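Local coordinates for protein phosphatidylinositol-specific phospholipase C1 (Streptomyces antibioticus, PDB 3H4X) that belongs to the phosphatidylinositol-specific phospholipase C family, whose catalytic domain is built as a distorted TIM-type beta/alpha barrel, at residues A25-H37 with L327-A339. Residues are numbered along the deposited sequence; the frame is centred on the assembly and turned at random.
Sequences ATTYGTSTSVGVH and LPSVLKTVVPRGA
In the TIM-type barrel of this phospholipase C, whose ring of parallel strands closes between 31-36 and 319-322, strand 31-36 carries a short antiparallel partner, strand 334-336, which brings the C-terminal tail back onto the N-terminal strand. Thr32 and Val335 form the hydrogen-bonded pair: Thr32 N donates to Val335 O at 2.8 Å and Val335 N to Thr32 O at 2.9 Å. Both side chains pack on one sheet face against Ala313 of helix 302-314. Beyond these paired residues, toward helix 328-331, a water joins the backbones, accepting from Val34 N and donating to Leu331 O (2.6 Å) and Thr333 O (2.7 Å). The Leu331 side chain crosses those of Val34 and Val36 at about a right angle, CD2 3.6 Å from Val36 CG2 and 3.8 Å from Val34 CG1. At the other end Arg337 N donates to Thr30 O. With CG anti to the backbone N (chi1 177°) and the chain extended to NE, the Arg337 side chain crosses that of Thr32 likewise, CB 3.5 Å from Thr32 OG1, a hydroxyl hydrogen-bonded to Ala317 O. Three carbonyls hold the guanidinium: NE donates to His316 O, NH2 to Tyr281 O, and NH1 to Gly29 O, near the guanidinium plane, at 2.8 Å.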
loop_
_atom_site.group_PDB
_atom_site.type_symbol
_atom_site.label_atom_id
_atom_site.label_comp_id
_atom_site.label_asym_id
_atom_site.label_seq_id
_atom_site.Cartn_x
_atom_site.Cartn_y
_atom_site.Cartn_z
ATOM N N ALA A 25 -8.884 16.309 14.239
ATOM C CA ALA A 25 -9.326 14.987 13.701
ATOM C C ALA A 25 -8.555 13.777 14.245
ATOM O O ALA A 25 -8.476 13.575 15.474
ATOM C CB ALA A 25 -9.343 14.998 12.181
ATOM N N THR A 26 -7.890 13.025 13.366
ATOM C CA THR A 26 -7.194 13.540 12.186
ATOM C C THR A 26 -7.710 13.150 10.792
ATOM O O THR A 26 -8.803 12.608 10.633
ATOM C CB THR A 26 -5.763 13.009 12.245
ATOM O OG1 THR A 26 -5.813 11.582 12.376
ATOM C CG2 THR A 26 -5.034 13.584 13.451
ATOM N N THR A 27 -6.884 13.434 9.784
ATOM C CA THR A 27 -7.132 12.988 8.416
ATOM C C THR A 27 -6.136 11.905 8.040
ATOM O O THR A 27 -5.181 11.633 8.769
ATOM C CB THR A 27 -6.940 14.119 7.392
ATOM O OG1 THR A 27 -5.536 14.331 7.183
ATOM C CG2 THR A 27 -7.612 15.412 7.852
ATOM N N TYR A 28 -6.344 11.307 6.874
ATOM C CA TYR A 28 -5.443 10.267 6.402
ATOM C C TYR A 28 -4.026 10.809 6.227
ATOM O O TYR A 28 -3.061 10.047 6.227
ATOM C CB TYR A 28 -5.950 9.667 5.090
ATOM C CG TYR A 28 -5.612 8.200 4.919
ATOM C CD1 TYR A 28 -6.091 7.250 5.811
ATOM C CD2 TYR A 28 -4.828 7.764 3.856
ATOM C CE1 TYR A 28 -5.791 5.909 5.659
ATOM C CE2 TYR A 28 -4.525 6.426 3.690
ATOM C CZ TYR A 28 -5.004 5.504 4.596
ATOM O OH TYR A 28 -4.700 4.175 4.425
ATOM N N GLY A 29 -3.906 12.128 6.084
ATOM C CA GLY A 29 -2.611 12.775 5.902
ATOM C C GLY A 29 -1.988 13.380 7.150
ATOM O O GLY A 29 -0.871 13.889 7.090
ATOM N N THR A 30 -2.694 13.332 8.279
ATOM C CA THR A 30 -2.167 13.918 9.518
ATOM C C THR A 30 -2.041 12.909 10.657
ATOM O O THR A 30 -1.882 13.284 11.822
ATOM C CB THR A 30 -2.984 15.144 9.978
ATOM O OG1 THR A 30 -4.324 14.747 10.296
ATOM C CG2 THR A 30 -3.011 16.196 8.883
ATOM N N SER A 31 -2.071 11.628 10.304
ATOM C CA SER A 31 -1.926 10.556 11.276
ATOM C C SER A 31 -0.721 9.681 10.947
ATOM O O SER A 31 -0.233 9.666 9.813
ATOM C CB SER A 31 -3.182 9.688 11.293
ATOM O OG SER A 31 -3.363 9.048 10.040
ATOM N N THR A 32 -0.245 8.958 11.952
ATOM C CA THR A 32 0.764 7.932 11.773
ATOM C C THR A 32 0.188 6.626 12.285
ATOM O O THR A 32 -0.357 6.566 13.393
ATOM C CB THR A 32 2.046 8.254 12.549
ATOM O OG1 THR A 32 2.523 9.547 12.166
ATOM C CG2 THR A 32 3.115 7.214 12.272
ATOM N N SER A 33 0.295 5.583 11.471
ATOM C CA SER A 33 -0.259 4.288 11.816
ATOM C C SER A 33 0.729 3.187 11.432
ATOM O O SER A 33 1.840 3.474 10.977
ATOM C CB SER A 33 -1.637 4.103 11.171
ATOM O OG SER A 33 -1.594 4.286 9.768
ATOM N N VAL A 34 0.331 1.935 11.622
ATOM C CA VAL A 34 1.287 0.836 11.607
ATOM C C VAL A 34 0.919 -0.239 10.588
ATOM O O VAL A 34 -0.253 -0.583 10.422
ATOM C CB VAL A 34 1.419 0.216 13.020
ATOM C CG1 VAL A 34 2.533 -0.818 13.056
ATOM C CG2 VAL A 34 1.666 1.314 14.052
ATOM N N GLY A 35 1.929 -0.771 9.906
ATOM C CA GLY A 35 1.699 -1.788 8.894
ATOM C C GLY A 35 2.467 -3.068 9.140
ATOM O O GLY A 35 3.438 -3.094 9.905
ATOM N N VAL A 36 2.019 -4.131 8.480
ATOM C CA VAL A 36 2.684 -5.422 8.533
ATOM C C VAL A 36 3.144 -5.817 7.140
ATOM O O VAL A 36 2.344 -5.912 6.208
ATOM C CB VAL A 36 1.759 -6.528 9.070
ATOM C CG1 VAL A 36 2.472 -7.868 9.054
ATOM C CG2 VAL A 36 1.286 -6.190 10.466
ATOM N N HIS A 37 4.442 -6.049 7.008
ATOM C CA HIS A 37 5.022 -6.489 5.752
ATOM C C HIS A 37 4.648 -7.948 5.480
ATOM O O HIS A 37 4.549 -8.751 6.405
ATOM C CB HIS A 37 6.544 -6.329 5.812
ATOM C CG HIS A 37 7.223 -6.519 4.492
ATOM N ND1 HIS A 37 8.048 -7.589 4.222
ATOM C CD2 HIS A 37 7.185 -5.777 3.361
ATOM C CE1 HIS A 37 8.497 -7.492 2.983
ATOM N NE2 HIS A 37 7.986 -6.402 2.437
ATOM N N LEU A 327 2.130 -8.428 17.971
ATOM C CA LEU A 327 1.752 -7.267 18.772
ATOM C C LEU A 327 0.566 -6.494 18.194
ATOM O O LEU A 327 0.713 -5.345 17.787
ATOM C CB LEU A 327 2.948 -6.324 18.928
ATOM C CG LEU A 327 4.229 -6.899 19.536
ATOM C CD1 LEU A 327 5.375 -5.910 19.380
ATOM C CD2 LEU A 327 4.021 -7.263 20.999
ATOM N N PRO A 328 -0.621 -7.118 18.165
ATOM C CA PRO A 328 -1.785 -6.442 17.586
ATOM C C PRO A 328 -2.110 -5.110 18.263
ATOM O O PRO A 328 -2.638 -4.203 17.620
ATOM C CB PRO A 328 -2.925 -7.450 17.786
ATOM C CG PRO A 328 -2.421 -8.424 18.808
ATOM C CD PRO A 328 -0.940 -8.474 18.636
ATOM N N SER A 329 -1.795 -4.986 19.548
ATOM C CA SER A 329 -2.028 -3.733 20.256
ATOM C C SER A 329 -1.221 -2.609 19.613
ATOM O O SER A 329 -1.705 -1.486 19.466
ATOM C CB SER A 329 -1.665 -3.872 21.738
ATOM O OG SER A 329 -0.261 -3.919 21.918
ATOM N N VAL A 330 0.014 -2.920 19.230
ATOM C CA VAL A 330 0.864 -1.959 18.540
ATOM C C VAL A 330 0.350 -1.713 17.122
ATOM O O VAL A 330 0.306 -0.574 16.658
ATOM C CB VAL A 330 2.330 -2.433 18.494
ATOM C CG1 VAL A 330 3.172 -1.496 17.638
ATOM C CG2 VAL A 330 2.899 -2.533 19.905
ATOM N N LEU A 331 -0.063 -2.779 16.443
ATOM C CA LEU A 331 -0.552 -2.652 15.070
ATOM C C LEU A 331 -1.742 -1.704 14.947
ATOM O O LEU A 331 -1.925 -1.075 13.905
ATOM C CB LEU A 331 -0.917 -4.018 14.491
ATOM C CG LEU A 331 0.250 -4.996 14.389
ATOM C CD1 LEU A 331 -0.221 -6.304 13.777
ATOM C CD2 LEU A 331 1.391 -4.401 13.585
ATOM N N LYS A 332 -2.544 -1.600 16.005
ATOM C CA LYS A 332 -3.740 -0.760 15.978
ATOM C C LYS A 332 -3.448 0.705 16.287
ATOM O O LYS A 332 -4.342 1.545 16.226
ATOM C CB LYS A 332 -4.784 -1.273 16.974
ATOM C CG LYS A 332 -5.306 -2.659 16.693
ATOM C CD LYS A 332 -6.268 -3.105 17.781
ATOM C CE LYS A 332 -6.787 -4.501 17.502
ATOM N NZ LYS A 332 -5.668 -5.460 17.363
ATOM N N THR A 333 -2.201 1.003 16.634
ATOM C CA THR A 333 -1.822 2.344 17.064
ATOM C C THR A 333 -2.020 3.388 15.965
ATOM O O THR A 333 -1.568 3.203 14.832
ATOM C CB THR A 333 -0.352 2.385 17.531
ATOM O OG1 THR A 333 -0.168 1.476 18.622
ATOM C CG2 THR A 333 0.032 3.788 17.978
ATOM N N VAL A 334 -2.707 4.474 16.302
ATOM C CA VAL A 334 -2.816 5.626 15.418
ATOM C C VAL A 334 -2.547 6.872 16.248
ATOM O O VAL A 334 -3.236 7.118 17.242
ATOM C CB VAL A 334 -4.213 5.733 14.773
ATOM C CG1 VAL A 334 -4.266 6.922 13.832
ATOM C CG2 VAL A 334 -4.566 4.447 14.028
ATOM N N VAL A 335 -1.537 7.644 15.858
ATOM C CA VAL A 335 -1.151 8.835 16.610
ATOM C C VAL A 335 -1.002 10.027 15.676
ATOM O O VAL A 335 -0.963 9.863 14.454
ATOM C CB VAL A 335 0.168 8.618 17.387
ATOM C CG1 VAL A 335 0.012 7.493 18.401
ATOM C CG2 VAL A 335 1.314 8.330 16.430
ATOM N N PRO A 336 -0.928 11.241 16.242
ATOM C CA PRO A 336 -0.760 12.400 15.379
ATOM C C PRO A 336 0.578 12.375 14.650
ATOM O O PRO A 336 1.598 11.988 15.218
ATOM C CB PRO A 336 -0.822 13.582 16.355
ATOM C CG PRO A 336 -1.587 13.059 17.523
ATOM C CD PRO A 336 -1.170 11.627 17.642
ATOM N N ARG A 337 0.550 12.783 13.387
ATOM C CA ARG A 337 1.740 12.864 12.554
ATOM C C ARG A 337 2.425 14.215 12.739
ATOM O O ARG A 337 1.777 15.256 12.663
ATOM C CB ARG A 337 1.335 12.684 11.091
ATOM C CG ARG A 337 2.464 12.810 10.089
ATOM C CD ARG A 337 1.902 12.807 8.673
ATOM N NE ARG A 337 2.948 12.642 7.672
ATOM C CZ ARG A 337 2.761 12.757 6.362
ATOM N NH1 ARG A 337 1.569 13.066 5.879
ATOM N NH2 ARG A 337 3.779 12.571 5.536
ATOM N N GLY A 338 3.732 14.195 12.973
ATOM C CA GLY A 338 4.498 15.433 13.082
ATOM C C GLY A 338 4.287 16.173 14.387
ATOM O O GLY A 338 4.167 17.401 14.404
ATOM N N ALA A 339 4.245 15.422 15.482
ATOM C CA ALA A 339 4.125 16.000 16.815
ATOM C C ALA A 339 2.681 16.365 17.120
ATOM O O ALA A 339 1.940 15.562 17.687
ATOM C CB ALA A 339 5.028 17.217 16.951
HETATM O O HOH W 1 -2.326 1.357 12.961
#